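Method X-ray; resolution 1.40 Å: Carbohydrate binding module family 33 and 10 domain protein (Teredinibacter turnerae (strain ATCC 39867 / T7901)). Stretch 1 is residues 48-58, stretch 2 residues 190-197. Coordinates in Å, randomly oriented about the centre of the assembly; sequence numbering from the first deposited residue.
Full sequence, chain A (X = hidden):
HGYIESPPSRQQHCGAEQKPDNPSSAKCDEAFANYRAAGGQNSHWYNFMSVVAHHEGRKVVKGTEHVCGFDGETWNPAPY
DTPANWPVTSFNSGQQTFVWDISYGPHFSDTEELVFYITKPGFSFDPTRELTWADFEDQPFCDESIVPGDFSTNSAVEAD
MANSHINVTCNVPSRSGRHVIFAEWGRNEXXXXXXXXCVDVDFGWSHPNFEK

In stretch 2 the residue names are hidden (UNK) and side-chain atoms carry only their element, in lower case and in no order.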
ATOM      1  N   PHE A  48       1.890  11.883   0.367  1.00  9.09           N
ATOM      2  CA  PHE A  48       1.789  10.470   0.776  1.00  9.44           C
ATOM      3  C   PHE A  48       0.452   9.883   0.323  1.00  9.53           C
ATOM      4  O   PHE A  48       0.301   8.657   0.235  1.00 10.40           O
ATOM      5  CB  PHE A  48       1.927  10.333   2.286  1.00  9.04           C
ATOM      6  CG  PHE A  48       0.953  11.095   3.135  1.00  8.96           C
ATOM      7  CD1 PHE A  48      -0.249  10.531   3.516  1.00  8.91           C
ATOM      8  CD2 PHE A  48       1.252  12.361   3.601  1.00  8.83           C
ATOM      9  CE1 PHE A  48      -1.120  11.207   4.359  1.00  9.02           C
ATOM     10  CE2 PHE A  48       0.383  13.032   4.443  1.00  8.90           C
ATOM     11  CZ  PHE A  48      -0.806  12.464   4.809  1.00  9.28           C
ATOM     12  N   MET A  49      -0.534  10.723   0.019  1.00  9.54           N
ATOM     13  CA  MET A  49      -1.883  10.274  -0.417  1.00  9.76           C
ATOM     14  C   MET A  49      -1.968  10.157  -1.944  1.00 10.57           C
ATOM     15  O   MET A  49      -3.070   9.926  -2.464  1.00 11.14           O
ATOM     16  CB  MET A  49      -2.962  11.227   0.095  1.00  9.82           C
ATOM     17  CG  MET A  49      -2.984  12.592  -0.526  1.00 10.21           C
ATOM     18  SD  MET A  49      -1.588  13.697  -0.150  1.00 10.37           S
ATOM     19  CE  MET A  49      -1.842  13.977   1.605  1.00 10.01           C
ATOM     20  N   SER A  50      -0.857  10.338  -2.647  1.00 11.24           N
ATOM     21  CA  SER A  50      -0.891  10.571  -4.111  1.00 10.73           C
ATOM     22  C   SER A  50      -0.019   9.578  -4.865  1.00 10.78           C
ATOM     23  O   SER A  50       0.592   9.994  -5.851  1.00  9.78           O
ATOM     24  CB  SER A  50      -0.491  11.983  -4.407  1.00 11.27           C
ATOM     25  OG  SER A  50      -1.251  12.885  -3.619  1.00 12.70           O
ATOM     26  N   VAL A  51       0.037   8.319  -4.431  1.00 10.14           N
ATOM     27  CA  VAL A  51       0.719   7.285  -5.253  1.00 10.00           C
ATOM     28  C   VAL A  51      -0.344   6.782  -6.229  1.00  9.91           C
ATOM     29  O   VAL A  51      -1.228   6.020  -5.802  1.00  9.63           O
ATOM     30  CB  VAL A  51       1.344   6.152  -4.427  1.00  9.97           C
ATOM     31  CG1 VAL A  51       2.165   5.285  -5.353  1.00 10.56           C
ATOM     32  CG2 VAL A  51       2.213   6.672  -3.289  1.00  9.92           C
ATOM     33  N   VAL A  52      -0.308   7.262  -7.475  1.00  9.22           N
ATOM     34  CA  VAL A  52      -1.504   7.257  -8.358  1.00  9.83           C
ATOM     35  C   VAL A  52      -1.155   6.929  -9.806  1.00 10.33           C
ATOM     36  O   VAL A  52      -0.066   7.309 -10.293  1.00 11.13           O
ATOM     37  CB  VAL A  52      -2.271   8.596  -8.256  1.00 10.31           C
ATOM     38  CG1 VAL A  52      -1.464   9.770  -8.780  1.00 10.39           C
ATOM     39  CG2 VAL A  52      -3.643   8.533  -8.912  1.00 10.29           C
ATOM     40  N   ALA A  53      -2.105   6.263 -10.454  1.00 10.20           N
ATOM     41  CA  ALA A  53      -2.087   6.021 -11.905  1.00 10.22           C
ATOM     42  C   ALA A  53      -3.518   6.043 -12.418  1.00  9.92           C
ATOM     43  O   ALA A  53      -4.457   6.133 -11.614  1.00 10.38           O
ATOM     44  CB  ALA A  53      -1.406   4.704 -12.193  1.00 10.13           C
ATOM     45  N   HIS A  54      -3.686   5.905 -13.732  1.00 10.46           N
ATOM     46  CA  HIS A  54      -5.011   5.831 -14.363  1.00 10.38           C
ATOM     47  C   HIS A  54      -5.024   4.617 -15.279  1.00 11.02           C
ATOM     48  O   HIS A  54      -4.889   4.785 -16.480  1.00 11.96           O
ATOM     49  CB  HIS A  54      -5.337   7.129 -15.104  1.00 10.15           C
ATOM     50  CG  HIS A  54      -5.474   8.276 -14.177  1.00 10.69           C
ATOM     51  ND1 HIS A  54      -4.392   9.029 -13.785  1.00 11.57           N
ATOM     52  CD2 HIS A  54      -6.552   8.774 -13.541  1.00 11.60           C
ATOM     53  CE1 HIS A  54      -4.793   9.937 -12.914  1.00 12.04           C
ATOM     54  NE2 HIS A  54      -6.124   9.821 -12.782  1.00 13.27           N
ATOM     55  N   HIS A  55      -5.168   3.443 -14.685  1.00 10.93           N
ATOM     56  CA  HIS A  55      -5.203   2.155 -15.414  1.00 10.67           C
ATOM     57  C   HIS A  55      -5.671   1.073 -14.454  1.00 10.80           C
ATOM     58  O   HIS A  55      -6.072   1.409 -13.318  1.00 11.04           O
ATOM     59  CB  HIS A  55      -3.849   1.863 -16.056  1.00 10.75           C
ATOM     60  CG  HIS A  55      -2.707   1.790 -15.108  1.00 10.48           C
ATOM     61  ND1 HIS A  55      -2.731   1.032 -13.924  1.00 10.62           N
ATOM     62  CD2 HIS A  55      -1.492   2.369 -15.168  1.00 10.50           C
ATOM     63  CE1 HIS A  55      -1.563   1.158 -13.337  1.00 10.32           C
ATOM     64  NE2 HIS A  55      -0.787   1.975 -14.061  1.00 11.01           N
ATOM     65  N   GLU A  56      -5.689  -0.162 -14.918  1.00 11.45           N
ATOM     66  CA  GLU A  56      -6.333  -1.304 -14.222  1.00 11.89           C
ATOM     67  C   GLU A  56      -5.392  -1.976 -13.201  1.00 11.58           C
ATOM     68  O   GLU A  56      -5.803  -2.962 -12.575  1.00 11.51           O
ATOM     69  CB  GLU A  56      -6.815  -2.289 -15.283  1.00 13.16           C
ATOM     70  CG  GLU A  56      -7.956  -1.754 -16.145  1.00 14.75           C
ATOM     71  CD  GLU A  56      -8.140  -2.571 -17.422  1.00 16.81           C
ATOM     72  OE1 GLU A  56      -7.276  -2.478 -18.317  1.00 20.15           O
ATOM     73  OE2 GLU A  56      -9.136  -3.318 -17.500  1.00 23.23           O
ATOM     74  N   GLY A  57      -4.186  -1.466 -12.997  1.00 10.85           N
ATOM     75  CA  GLY A  57      -3.282  -1.962 -11.953  1.00 11.22           C
ATOM     76  C   GLY A  57      -2.618  -3.273 -12.319  1.00 11.28           C
ATOM     77  O   GLY A  57      -2.663  -3.705 -13.495  1.00 11.50           O
ATOM     78  N   ARG A  58      -2.009  -3.897 -11.324  1.00 10.97           N
ATOM     79  CA  ARG A  58      -1.098  -5.049 -11.496  1.00 11.04           C
ATOM     80  C   ARG A  58      -1.801  -6.275 -12.103  1.00 11.49           C
ATOM     81  O   ARG A  58      -1.089  -7.058 -12.707  1.00 12.02           O
ATOM     82  CB  ARG A  58      -0.445  -5.387 -10.155  1.00 11.10           C
ATOM     83  CG  ARG A  58       0.484  -6.593 -10.212  1.00 11.40           C
ATOM     84  CD  ARG A  58       1.698  -6.376 -11.072  1.00 11.76           C
ATOM     85  NE  ARG A  58       2.422  -7.635 -11.175  1.00 12.49           N
ATOM     86  CZ  ARG A  58       3.461  -7.864 -11.971  1.00 13.71           C
ATOM     87  NH1 ARG A  58       3.926  -6.913 -12.770  1.00 13.32           N
ATOM     88  NH2 ARG A  58       4.007  -9.075 -12.004  1.00 13.69           N
ATOM     89  N   UNK A 190     -14.668   5.398 -15.466  1.00 13.54           N
ATOM     90  CA  UNK A 190     -14.865   6.843 -15.767  1.00 14.61           C
ATOM     91  C   UNK A 190     -13.492   7.545 -15.743  1.00 14.57           C
ATOM     92  O   UNK A 190     -13.261   8.437 -16.575  1.00 13.70           O
ATOM     93  n   UNK A 190     -17.084   9.156 -16.239  1.00 21.90           N
ATOM     94  c   UNK A 190     -15.842   7.516 -14.797  1.00 16.99           C
ATOM     95  c   UNK A 190     -16.207   8.905 -15.203  1.00 19.02           C
ATOM     96  n   UNK A 190     -16.442  11.066 -15.495  1.00 22.42           N
ATOM     97  c   UNK A 190     -17.207  10.463 -16.392  1.00 22.28           C
ATOM     98  c   UNK A 190     -15.796  10.109 -14.751  1.00 21.98           C
ATOM     99  N   UNK A 191     -12.630   7.174 -14.790  1.00 12.92           N
ATOM    100  CA  UNK A 191     -11.274   7.734 -14.612  1.00 12.09           C
ATOM    101  C   UNK A 191     -10.188   6.662 -14.659  1.00 11.87           C
ATOM    102  O   UNK A 191      -9.028   7.000 -14.950  1.00 11.89           O
ATOM    103  c   UNK A 191     -11.120   8.469 -13.271  1.00 11.99           C
ATOM    104  o   UNK A 191     -11.179   7.571 -12.144  1.00 11.19           O
ATOM    105  c   UNK A 191     -12.124   9.595 -13.119  1.00 12.42           C
ATOM    106  N   UNK A 192     -10.522   5.440 -14.226  1.00 11.17           N
ATOM    107  CA  UNK A 192      -9.546   4.358 -13.928  1.00 11.49           C
ATOM    108  C   UNK A 192      -8.501   4.828 -12.919  1.00 11.17           C
ATOM    109  O   UNK A 192      -7.442   4.216 -12.793  1.00 11.02           O
ATOM    110  c   UNK A 192     -10.125   1.605 -15.249  1.00 14.70           C
ATOM    111  c   UNK A 192      -8.877   3.803 -15.191  1.00 12.78           C
ATOM    112  c   UNK A 192     -10.832   1.957 -17.881  1.00 16.30           C
ATOM    113  o   UNK A 192     -12.016  -0.095 -17.899  1.00 19.01           O
ATOM    114  c   UNK A 192     -10.891   0.641 -15.897  1.00 15.39           C
ATOM    115  c   UNK A 192     -11.247   0.816 -17.220  1.00 16.51           C
ATOM    116  c   UNK A 192      -9.696   2.746 -15.901  1.00 14.47           C
ATOM    117  c   UNK A 192     -10.094   2.920 -17.214  1.00 16.12           C
ATOM    118  N   UNK A 193      -8.795   5.859 -12.146  1.00 10.46           N
ATOM    119  CA  UNK A 193      -7.792   6.361 -11.177  1.00 10.78           C
ATOM    120  C   UNK A 193      -7.610   5.303 -10.087  1.00  9.86           C
ATOM    121  O   UNK A 193      -8.600   4.719  -9.626  1.00 11.01           O
ATOM    122  c   UNK A 193      -7.216   8.363  -9.741  1.00 12.66           C
ATOM    123  o   UNK A 193      -8.335  10.012  -8.479  1.00 16.06           O
ATOM    124  o   UNK A 193      -7.235  10.654 -10.285  1.00 19.25           O
ATOM    125  c   UNK A 193      -8.248   7.689 -10.592  1.00 11.77           C
ATOM    126  c   UNK A 193      -7.593   9.790  -9.448  1.00 14.80           C
ATOM    127  N   UNK A 194      -6.364   5.050  -9.747  1.00  9.22           N
ATOM    128  CA  UNK A 194      -5.972   3.918  -8.871  1.00  9.48           C
ATOM    129  C   UNK A 194      -4.866   4.399  -7.939  1.00  9.46           C
ATOM    130  O   UNK A 194      -3.953   5.096  -8.402  1.00  8.98           O
ATOM    131  n   UNK A 194      -6.781  -1.781  -9.375  1.00 10.19           N
ATOM    132  c   UNK A 194      -4.871   0.338  -9.962  1.00  9.45           C
ATOM    133  n   UNK A 194      -6.112   0.035 -10.673  1.00 10.03           N
ATOM    134  c   UNK A 194      -5.493   2.753  -9.734  1.00  9.58           C
ATOM    135  c   UNK A 194      -5.161   1.473  -8.974  1.00  9.35           C
ATOM    136  c   UNK A 194      -7.005  -0.892 -10.338  1.00 10.09           C
ATOM    137  n   UNK A 194      -8.159  -0.932 -10.978  1.00 10.73           N
ATOM    138  N   UNK A 195      -4.955   4.031  -6.662  1.00  9.42           N
ATOM    139  CA  UNK A 195      -3.967   4.420  -5.636  1.00  9.62           C
ATOM    140  C   UNK A 195      -3.291   3.169  -5.105  1.00  9.47           C
ATOM    141  O   UNK A 195      -3.907   2.079  -5.115  1.00  9.52           O
ATOM    142  c   UNK A 195      -4.853   8.828  -5.668  1.00 10.64           C
ATOM    143  c   UNK A 195      -4.383   7.657  -5.101  1.00  9.96           C
ATOM    144  c   UNK A 195      -4.640   5.225  -4.528  1.00  9.79           C
ATOM    145  c   UNK A 195      -6.945   7.759  -6.103  1.00 10.68           C
ATOM    146  c   UNK A 195      -5.182   6.520  -5.058  1.00  9.79           C
ATOM    147  c   UNK A 195      -6.126   8.866  -6.171  1.00 10.52           C
ATOM    148  c   UNK A 195      -6.469   6.577  -5.556  1.00 10.79           C
ATOM    149  N   UNK A 196      -2.026   3.316  -4.753  1.00  9.38           N
ATOM    150  CA  UNK A 196      -1.138   2.195  -4.388  1.00  9.79           C
ATOM    151  C   UNK A 196      -0.598   2.387  -2.979  1.00  9.61           C
ATOM    152  O   UNK A 196      -0.262   3.480  -2.607  1.00  9.48           O
ATOM    153  c   UNK A 196      -1.443   1.669  -9.387  1.00  9.98           C
ATOM    154  c   UNK A 196      -1.201   0.545  -8.631  1.00 10.46           C
ATOM    155  c   UNK A 196       0.013   2.072  -5.393  1.00  9.76           C
ATOM    156  c   UNK A 196      -1.199   2.915  -8.869  1.00 10.06           C
ATOM    157  c   UNK A 196      -0.722   3.056  -7.580  1.00  9.99           C
ATOM    158  c   UNK A 196      -0.467   1.934  -6.807  1.00  9.77           C
ATOM    159  c   UNK A 196      -0.726   0.684  -7.336  1.00  9.97           C
ATOM    160  N   UNK A 197      -0.465   1.296  -2.238  1.00  9.50           N
ATOM    161  CA  UNK A 197       0.006   1.368  -0.840  1.00  9.98           C
ATOM    162  C   UNK A 197       0.703   0.064  -0.469  1.00 10.31           C
ATOM    163  O   UNK A 197       0.126  -1.015  -0.701  1.00 10.84           O
ATOM    164  c   UNK A 197      -1.144   1.705   0.058  1.00 10.45           C
ATOM    165  o   UNK A 197      -0.729   2.080   1.367  1.00 10.19           O
TER
HETATM  166  O   HOH W   1      -8.775   1.815 -11.765  1.00 11.66           O
HETATM  167  O   HOH W   2     -11.557  -2.833 -16.177  1.00 35.98           O

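Position 190 carries one carbon and then a five-membered ring of three carbons and two nitrogens. That ring is the imidazole of histidine, H190; it is exposed and stays out of reach of stretch 1, so the contact asks nothing of it.

Position 191 has a CB bearing one oxygen and one carbon, the branched pattern of threonine, T191. Its OG1 accepts a hydrogen bond from the backbone N of position 193 at 2.9 Å, which ties down the turn leading into the strand. Toward stretch 1 it offers backbone: its O lies 3.4 Å from H54 CD2, at the edge of that imidazole.

Position 192 shows one carbon, a ring of six carbons and an oxygen on the far ring carbon: tyrosine, Y192. Its phi/psi of 55/21 is a left-handed conformation, just ahead of the strand. The ring meets the aliphatic part of E56, CE1 to CG at 3.8 Å, while water 2 lies 3.3 Å from Y192 OH and donates to E56 OE2 at 2.8 Å.

Position 193 has an unbranched run of three carbons, the third carrying two oxygens. This is a carboxylate one methylene longer than aspartate, hence glutamate, E193. It pairs with H54 on the same face of the sheet, and H54 NE2 donates to E193 OE2 at 2.9 Å.

Position 194 extends three carbons to a nitrogen, then a carbon with two more nitrogens: the guanidinium of arginine, R194. The chain is extended through chi2 and then turns at chi3 (m), so that NE donates to H55 O at 3.0 Å. E56 O and G57 N lie over one face of the guanidinium. Water 1 links NH2, 2.9 Å away, to H55 O, 3.1 Å away.

Position 195 has one carbon and a ring of six carbons with no oxygen: phenylalanine, F195. Paired with V52, it brings CE2 within 3.5 Å of V52 CG2.

Position 196 has the same atoms and is again phenylalanine, F196. Its ring edge receives A53 CB at 3.8 Å from CE1 and H55 CE1 at 4.0 Å from CZ, while V51 CG1 packs 3.9 Å from its CB.

Position 197 holds one carbon and one oxygen: serine, S197, too distant to touch stretch 1.

The contact is a short antiparallel pairing whose backbone sets the register. A53 N donates to R194 O at 3.0 Å, R194 N to A53 O at 2.9 Å, and F196 N to V51 O at 3.0 Å. Alternation then sorts the side chains: V52, H54, E193 and F195 share one face, joining an apolar pair to a polar one, whereas A53 and R194 point to the other. Beyond the paired strand, R194 grips the loop through a carbonyl. G57 suits that grip: an ideal CB there would sit 2.7 Å from R194 CD, a clash, and its positive phi also favours glycine.

Stretch 2 (190-197) HTYERFFS
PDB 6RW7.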